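Local structure of CbsA (Xanthomonas oryzae pv. oryzae, 5XYH) at residues I92-A104 and T159-Y171. The protein probably hydrolyses cellulose from chain ends as a 1,4-beta-cellobiosidase, releasing cellobiose, and is a cell-wall-degrading exoglucanase of a rice pathogen. Residues are numbered along the deposited sequence; the frame is centred on the assembly and turned at random.
Sequences IYDMPGRDCHALA and TPACGQASSSGIY
Cys100 and Cys162 join covalently across this contact, a worked example of a disulfide tying the loop after strand 86-92 to helix 160-167 in the glycoside hydrolase family 6 barrel. The SG atoms of Cys100 and Cys162 lie 2.1 Å apart, with a chi3 of 98°, close to the relaxed right angle. Cys100 SG sits between its own backbone N and carbonyl carbon (chi1 66°), which turns it onto helix 160-167. Beside the bridge, Ala161 CB rests 3.4 Å from Cys100 O, and Thr159 OG1 meets the edge of the His101 ring, in its plane, 3.3 Å from CD2.

Tyr171 makes the second attachment. Its OH donates to Gly97 O at 2.7 Å, from above the carbonyl plane, and weakly accepts from Cys100 N. Met95 CG lies obliquely to the ring, 3.5 Å from Tyr171 CE1, and its SD makes a Met-aromatic contact 4.8 Å from the ring centroid, while Ala165 CB, from the same segment as the tyrosine, lies over the centre of one face. Pro96 packs on Ile170 CG2.

Further out, a type II turn from Met95 to Arg98 presents Gly97 O to the tyrosine. Arg98 and Asp99 point the other way: Arg98 NE bridges to Asp99 OD2, NH1 also reaches Asp52 O, and the guanidinium lies face-on over Tyr93 CE2. Tyr93 OH completes this second shell, donating to the syn side of Asp99 OD1 at 2.6 Å.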
ATOM      1  N   ILE A  92       0.352   3.703   9.310  1.00 11.87           N
ATOM      2  CA  ILE A  92       1.392   4.276  10.160  1.00 12.10           C
ATOM      3  C   ILE A  92       2.567   4.622   9.247  1.00 12.41           C
ATOM      4  O   ILE A  92       3.233   3.728   8.721  1.00 12.50           O
ATOM      5  CB  ILE A  92       1.813   3.288  11.263  1.00 11.52           C
ATOM      6  CG1 ILE A  92       0.592   2.808  12.076  1.00 11.68           C
ATOM      7  CG2 ILE A  92       2.923   3.884  12.170  1.00 11.83           C
ATOM      8  CD1 ILE A  92      -0.235   3.943  12.731  1.00 12.02           C
ATOM      9  N   TYR A  93       2.835   5.923   9.050  1.00 12.07           N
ATOM     10  CA  TYR A  93       3.691   6.324   7.930  1.00 11.67           C
ATOM     11  C   TYR A  93       4.388   7.654   8.242  1.00 13.05           C
ATOM     12  O   TYR A  93       4.138   8.683   7.618  1.00 12.25           O
ATOM     13  CB  TYR A  93       2.852   6.420   6.652  1.00 12.86           C
ATOM     14  CG  TYR A  93       3.589   6.661   5.342  1.00 12.74           C
ATOM     15  CD1 TYR A  93       4.663   5.871   4.965  1.00 12.53           C
ATOM     16  CD2 TYR A  93       3.160   7.651   4.461  1.00 12.34           C
ATOM     17  CE1 TYR A  93       5.324   6.071   3.753  1.00 12.64           C
ATOM     18  CE2 TYR A  93       3.806   7.862   3.259  1.00 14.33           C
ATOM     19  CZ  TYR A  93       4.897   7.066   2.913  1.00 14.57           C
ATOM     20  OH  TYR A  93       5.549   7.272   1.713  1.00 15.50           O
ATOM     21  N   ASP A  94       5.309   7.642   9.215  1.00 11.52           N
ATOM     22  CA  ASP A  94       6.137   8.821   9.466  1.00 12.79           C
ATOM     23  C   ASP A  94       7.564   8.452   9.875  1.00 13.23           C
ATOM     24  O   ASP A  94       8.190   9.170  10.662  1.00 12.97           O
ATOM     25  CB  ASP A  94       5.507   9.722  10.539  1.00 12.86           C
ATOM     26  CG  ASP A  94       5.940  11.184  10.404  1.00 14.01           C
ATOM     27  OD1 ASP A  94       6.447  11.568   9.322  1.00 13.07           O
ATOM     28  OD2 ASP A  94       5.782  11.941  11.382  1.00 13.48           O
ATOM     29  N   MET A  95       8.093   7.356   9.341  1.00 12.91           N
ATOM     30  CA  MET A  95       9.453   6.929   9.651  1.00 13.42           C
ATOM     31  C   MET A  95      10.445   8.084   9.486  1.00 14.20           C
ATOM     32  O   MET A  95      10.362   8.838   8.510  1.00 13.94           O
ATOM     33  CB  MET A  95       9.861   5.772   8.735  1.00 13.38           C
ATOM     34  CG  MET A  95      11.213   5.181   9.081  1.00 13.55           C
ATOM     35  SD  MET A  95      11.167   4.225  10.615  1.00 13.85           S
ATOM     36  CE  MET A  95      10.385   2.726  10.016  1.00 14.10           C
ATOM     37  N   PRO A  96      11.392   8.252  10.409  1.00 14.48           N
ATOM     38  CA  PRO A  96      12.550   9.113  10.132  1.00 14.42           C
ATOM     39  C   PRO A  96      13.238   8.690   8.838  1.00 14.73           C
ATOM     40  O   PRO A  96      13.393   7.505   8.561  1.00 13.74           O
ATOM     41  CB  PRO A  96      13.460   8.892  11.347  1.00 14.54           C
ATOM     42  CG  PRO A  96      12.553   8.364  12.432  1.00 14.81           C
ATOM     43  CD  PRO A  96      11.490   7.577  11.718  1.00 13.69           C
ATOM     44  N   GLY A  97      13.641   9.674   8.037  1.00 15.60           N
ATOM     45  CA  GLY A  97      14.228   9.365   6.741  1.00 15.64           C
ATOM     46  C   GLY A  97      13.303   8.598   5.817  1.00 15.87           C
ATOM     47  O   GLY A  97      13.762   7.722   5.067  1.00 15.31           O
ATOM     48  N   ARG A  98      12.004   8.919   5.854  1.00 15.19           N
ATOM     49  CA  ARG A  98      10.986   8.165   5.125  1.00 15.55           C
ATOM     50  C   ARG A  98      11.323   8.077   3.643  1.00 16.16           C
ATOM     51  O   ARG A  98      11.908   8.998   3.071  1.00 16.11           O
ATOM     52  CB  ARG A  98       9.617   8.826   5.313  1.00 14.98           C
ATOM     53  CG  ARG A  98       8.430   7.858   5.291  1.00 14.37           C
ATOM     54  CD  ARG A  98       7.113   8.590   5.483  1.00 13.51           C
ATOM     55  NE  ARG A  98       6.784   9.434   4.340  1.00 14.00           N
ATOM     56  CZ  ARG A  98       5.855  10.376   4.354  1.00 14.26           C
ATOM     57  NH1 ARG A  98       5.149  10.591   5.450  1.00 13.54           N
ATOM     58  NH2 ARG A  98       5.632  11.108   3.274  1.00 15.30           N
ATOM     59  N   ASP A  99      10.989   6.936   3.036  1.00 15.34           N
ATOM     60  CA  ASP A  99      11.114   6.723   1.593  1.00 15.78           C
ATOM     61  C   ASP A  99      12.548   6.956   1.109  1.00 16.89           C
ATOM     62  O   ASP A  99      12.825   7.812   0.260  1.00 16.61           O
ATOM     63  CB  ASP A  99      10.119   7.607   0.837  1.00 16.83           C
ATOM     64  CG  ASP A  99       8.751   7.634   1.504  1.00 16.58           C
ATOM     65  OD1 ASP A  99       8.030   6.612   1.446  1.00 15.18           O
ATOM     66  OD2 ASP A  99       8.401   8.677   2.093  1.00 16.63           O
ATOM     67  N   CYS A 100      13.470   6.175   1.669  1.00 16.90           N
ATOM     68  CA  CYS A 100      14.887   6.435   1.423  1.00 17.46           C
ATOM     69  C   CYS A 100      15.266   6.308  -0.053  1.00 18.66           C
ATOM     70  O   CYS A 100      16.283   6.879  -0.472  1.00 18.34           O
ATOM     71  CB  CYS A 100      15.747   5.491   2.269  1.00 18.21           C
ATOM     72  SG  CYS A 100      15.587   3.737   1.806  1.00 21.50           S
ATOM     73  N   HIS A 101      14.485   5.574  -0.850  1.00 17.07           N
ATOM     74  CA  HIS A 101      14.808   5.361  -2.256  1.00 18.43           C
ATOM     75  C   HIS A 101      14.105   6.352  -3.179  1.00 18.33           C
ATOM     76  O   HIS A 101      14.431   6.416  -4.371  1.00 18.45           O
ATOM     77  CB  HIS A 101      14.466   3.914  -2.656  1.00 17.72           C
ATOM     78  CG  HIS A 101      14.880   3.553  -4.050  1.00 18.76           C
ATOM     79  ND1 HIS A 101      13.971   3.353  -5.066  1.00 18.80           N
ATOM     80  CD2 HIS A 101      16.105   3.369  -4.600  1.00 20.12           C
ATOM     81  CE1 HIS A 101      14.616   3.062  -6.181  1.00 19.90           C
ATOM     82  NE2 HIS A 101      15.912   3.065  -5.927  1.00 20.82           N
ATOM     83  N   ALA A 102      13.175   7.145  -2.653  1.00 16.97           N
ATOM     84  CA  ALA A 102      12.476   8.139  -3.450  1.00 17.18           C
ATOM     85  C   ALA A 102      13.425   9.241  -3.916  1.00 16.14           C
ATOM     86  O   ALA A 102      14.393   9.591  -3.233  1.00 15.22           O
ATOM     87  CB  ALA A 102      11.333   8.758  -2.637  1.00 16.62           C
ATOM     88  N   LEU A 103      13.116   9.806  -5.084  1.00 15.80           N
ATOM     89  CA  LEU A 103      13.838  10.987  -5.556  1.00 16.71           C
ATOM     90  C   LEU A 103      13.548  12.206  -4.690  1.00 16.66           C
ATOM     91  O   LEU A 103      14.440  13.037  -4.474  1.00 17.04           O
ATOM     92  CB  LEU A 103      13.476  11.279  -7.009  1.00 15.32           C
ATOM     93  CG  LEU A 103      13.939  10.198  -7.986  1.00 15.25           C
ATOM     94  CD1 LEU A 103      13.614  10.584  -9.411  1.00 15.31           C
ATOM     95  CD2 LEU A 103      15.438   9.907  -7.805  1.00 17.97           C
ATOM     96  N   ALA A 104      12.319  12.325  -4.190  1.00 15.16           N
ATOM     97  CA  ALA A 104      11.904  13.443  -3.336  1.00 15.86           C
ATOM     98  C   ALA A 104      10.872  12.913  -2.338  1.00 15.89           C
ATOM     99  O   ALA A 104       9.676  12.857  -2.631  1.00 15.38           O
ATOM    100  CB  ALA A 104      11.338  14.595  -4.160  1.00 15.69           C
ATOM    101  N   THR A 159      21.618   2.833  -2.677  1.00 21.26           N
ATOM    102  CA  THR A 159      21.205   4.224  -2.484  1.00 21.62           C
ATOM    103  C   THR A 159      21.687   4.706  -1.119  1.00 21.64           C
ATOM    104  O   THR A 159      21.379   4.061  -0.106  1.00 21.22           O
ATOM    105  CB  THR A 159      19.695   4.361  -2.587  1.00 21.07           C
ATOM    106  OG1 THR A 159      19.260   3.832  -3.844  1.00 20.66           O
ATOM    107  CG2 THR A 159      19.294   5.823  -2.495  1.00 19.95           C
ATOM    108  N   PRO A 160      22.446   5.807  -1.045  1.00 20.39           N
ATOM    109  CA  PRO A 160      23.080   6.185   0.229  1.00 20.93           C
ATOM    110  C   PRO A 160      22.105   6.362   1.379  1.00 21.47           C
ATOM    111  O   PRO A 160      22.396   5.934   2.504  1.00 20.80           O
ATOM    112  CB  PRO A 160      23.777   7.505  -0.117  1.00 21.46           C
ATOM    113  CG  PRO A 160      24.059   7.406  -1.559  1.00 22.29           C
ATOM    114  CD  PRO A 160      22.911   6.648  -2.159  1.00 21.79           C
ATOM    115  N   ALA A 161      20.958   6.995   1.117  1.00 20.22           N
ATOM    116  CA  ALA A 161      19.941   7.172   2.148  1.00 20.42           C
ATOM    117  C   ALA A 161      19.475   5.834   2.705  1.00 20.65           C
ATOM    118  O   ALA A 161      19.202   5.715   3.903  1.00 19.32           O
ATOM    119  CB  ALA A 161      18.760   7.957   1.581  1.00 19.78           C
ATOM    120  N   CYS A 162      19.361   4.820   1.849  1.00 19.47           N
ATOM    121  CA  CYS A 162      18.937   3.505   2.314  1.00 19.69           C
ATOM    122  C   CYS A 162      20.055   2.787   3.051  1.00 20.50           C
ATOM    123  O   CYS A 162      19.804   2.126   4.063  1.00 19.94           O
ATOM    124  CB  CYS A 162      18.441   2.672   1.141  1.00 19.88           C
ATOM    125  SG  CYS A 162      17.005   3.406   0.302  1.00 20.23           S
ATOM    126  N   GLY A 163      21.289   2.906   2.569  1.00 20.86           N
ATOM    127  CA  GLY A 163      22.409   2.376   3.325  1.00 21.35           C
ATOM    128  C   GLY A 163      22.467   2.945   4.730  1.00 21.26           C
ATOM    129  O   GLY A 163      22.781   2.233   5.685  1.00 21.89           O
ATOM    130  N   GLN A 164      22.139   4.229   4.877  1.00 20.52           N
ATOM    131  CA  GLN A 164      22.173   4.857   6.195  1.00 21.83           C
ATOM    132  C   GLN A 164      20.986   4.447   7.058  1.00 20.73           C
ATOM    133  O   GLN A 164      21.139   4.295   8.276  1.00 20.61           O
ATOM    134  CB  GLN A 164      22.221   6.374   6.054  1.00 21.68           C
ATOM    135  CG  GLN A 164      23.576   6.873   5.593  1.00 24.42           C
ATOM    136  CD  GLN A 164      24.693   6.449   6.534  1.00 25.82           C
ATOM    137  OE1 GLN A 164      25.663   5.795   6.122  1.00 28.21           O
ATOM    138  NE2 GLN A 164      24.565   6.819   7.807  1.00 25.17           N
ATOM    139  N   ALA A 165      19.796   4.288   6.456  1.00 19.72           N
ATOM    140  CA  ALA A 165      18.650   3.736   7.182  1.00 18.42           C
ATOM    141  C   ALA A 165      18.987   2.397   7.805  1.00 18.96           C
ATOM    142  O   ALA A 165      18.496   2.065   8.893  1.00 18.10           O
ATOM    143  CB  ALA A 165      17.456   3.566   6.247  1.00 17.31           C
ATOM    144  N   SER A 166      19.833   1.621   7.134  1.00 19.50           N
ATOM    145  CA  SER A 166      20.256   0.335   7.661  1.00 19.69           C
ATOM    146  C   SER A 166      21.307   0.501   8.750  1.00 19.40           C
ATOM    147  O   SER A 166      21.111   0.065   9.893  1.00 19.50           O
ATOM    148  CB  SER A 166      20.802  -0.524   6.530  1.00 20.57           C
ATOM    149  OG  SER A 166      21.011  -1.829   7.007  1.00 23.41           O
ATOM    150  N   SER A 167      22.434   1.131   8.400  1.00 20.82           N
ATOM    151  CA  SER A 167      23.587   1.181   9.296  1.00 20.83           C
ATOM    152  C   SER A 167      23.290   1.971  10.564  1.00 20.06           C
ATOM    153  O   SER A 167      23.843   1.659  11.624  1.00 19.17           O
ATOM    154  CB  SER A 167      24.786   1.782   8.562  1.00 21.09           C
ATOM    155  OG  SER A 167      24.585   3.159   8.289  1.00 23.27           O
ATOM    156  N   SER A 168      22.423   2.983  10.479  1.00 17.81           N
ATOM    157  CA  SER A 168      22.038   3.741  11.663  1.00 18.44           C
ATOM    158  C   SER A 168      21.138   2.943  12.597  1.00 18.09           C
ATOM    159  O   SER A 168      20.977   3.329  13.758  1.00 17.37           O
ATOM    160  CB  SER A 168      21.320   5.027  11.262  1.00 18.55           C
ATOM    161  OG  SER A 168      20.024   4.729  10.747  1.00 17.91           O
ATOM    162  N   GLY A 169      20.526   1.865  12.112  1.00 17.95           N
ATOM    163  CA  GLY A 169      19.561   1.125  12.906  1.00 17.48           C
ATOM    164  C   GLY A 169      18.214   1.794  13.059  1.00 15.70           C
ATOM    165  O   GLY A 169      17.329   1.218  13.696  1.00 15.61           O
ATOM    166  N   ILE A 170      18.004   2.965  12.447  1.00 14.98           N
ATOM    167  CA  ILE A 170      16.842   3.781  12.792  1.00 14.83           C
ATOM    168  C   ILE A 170      15.552   3.177  12.239  1.00 14.66           C
ATOM    169  O   ILE A 170      14.528   3.165  12.932  1.00 13.27           O
ATOM    170  CB  ILE A 170      17.047   5.234  12.330  1.00 15.43           C
ATOM    171  CG1 ILE A 170      18.181   5.867  13.152  1.00 15.61           C
ATOM    172  CG2 ILE A 170      15.767   6.025  12.504  1.00 14.53           C
ATOM    173  CD1 ILE A 170      18.539   7.316  12.749  1.00 16.13           C
ATOM    174  N   TYR A 171      15.562   2.670  10.996  1.00 13.69           N
ATOM    175  CA  TYR A 171      14.358   2.018  10.482  1.00 13.76           C
ATOM    176  C   TYR A 171      13.918   0.889  11.406  1.00 14.22           C
ATOM    177  O   TYR A 171      12.751   0.820  11.804  1.00 13.50           O
ATOM    178  CB  TYR A 171      14.579   1.466   9.073  1.00 14.77           C
ATOM    179  CG  TYR A 171      14.294   2.431   7.950  1.00 14.50           C
ATOM    180  CD1 TYR A 171      14.306   3.805   8.158  1.00 14.45           C
ATOM    181  CD2 TYR A 171      14.039   1.959   6.661  1.00 15.11           C
ATOM    182  CE1 TYR A 171      14.062   4.688   7.106  1.00 15.54           C
ATOM    183  CE2 TYR A 171      13.791   2.825   5.610  1.00 15.32           C
ATOM    184  CZ  TYR A 171      13.810   4.184   5.832  1.00 15.47           C
ATOM    185  OH  TYR A 171      13.565   5.033   4.784  1.00 15.79           O
TER
HETATM  186  O   HOH W   1      10.226   4.698   4.787  1.00 15.39           O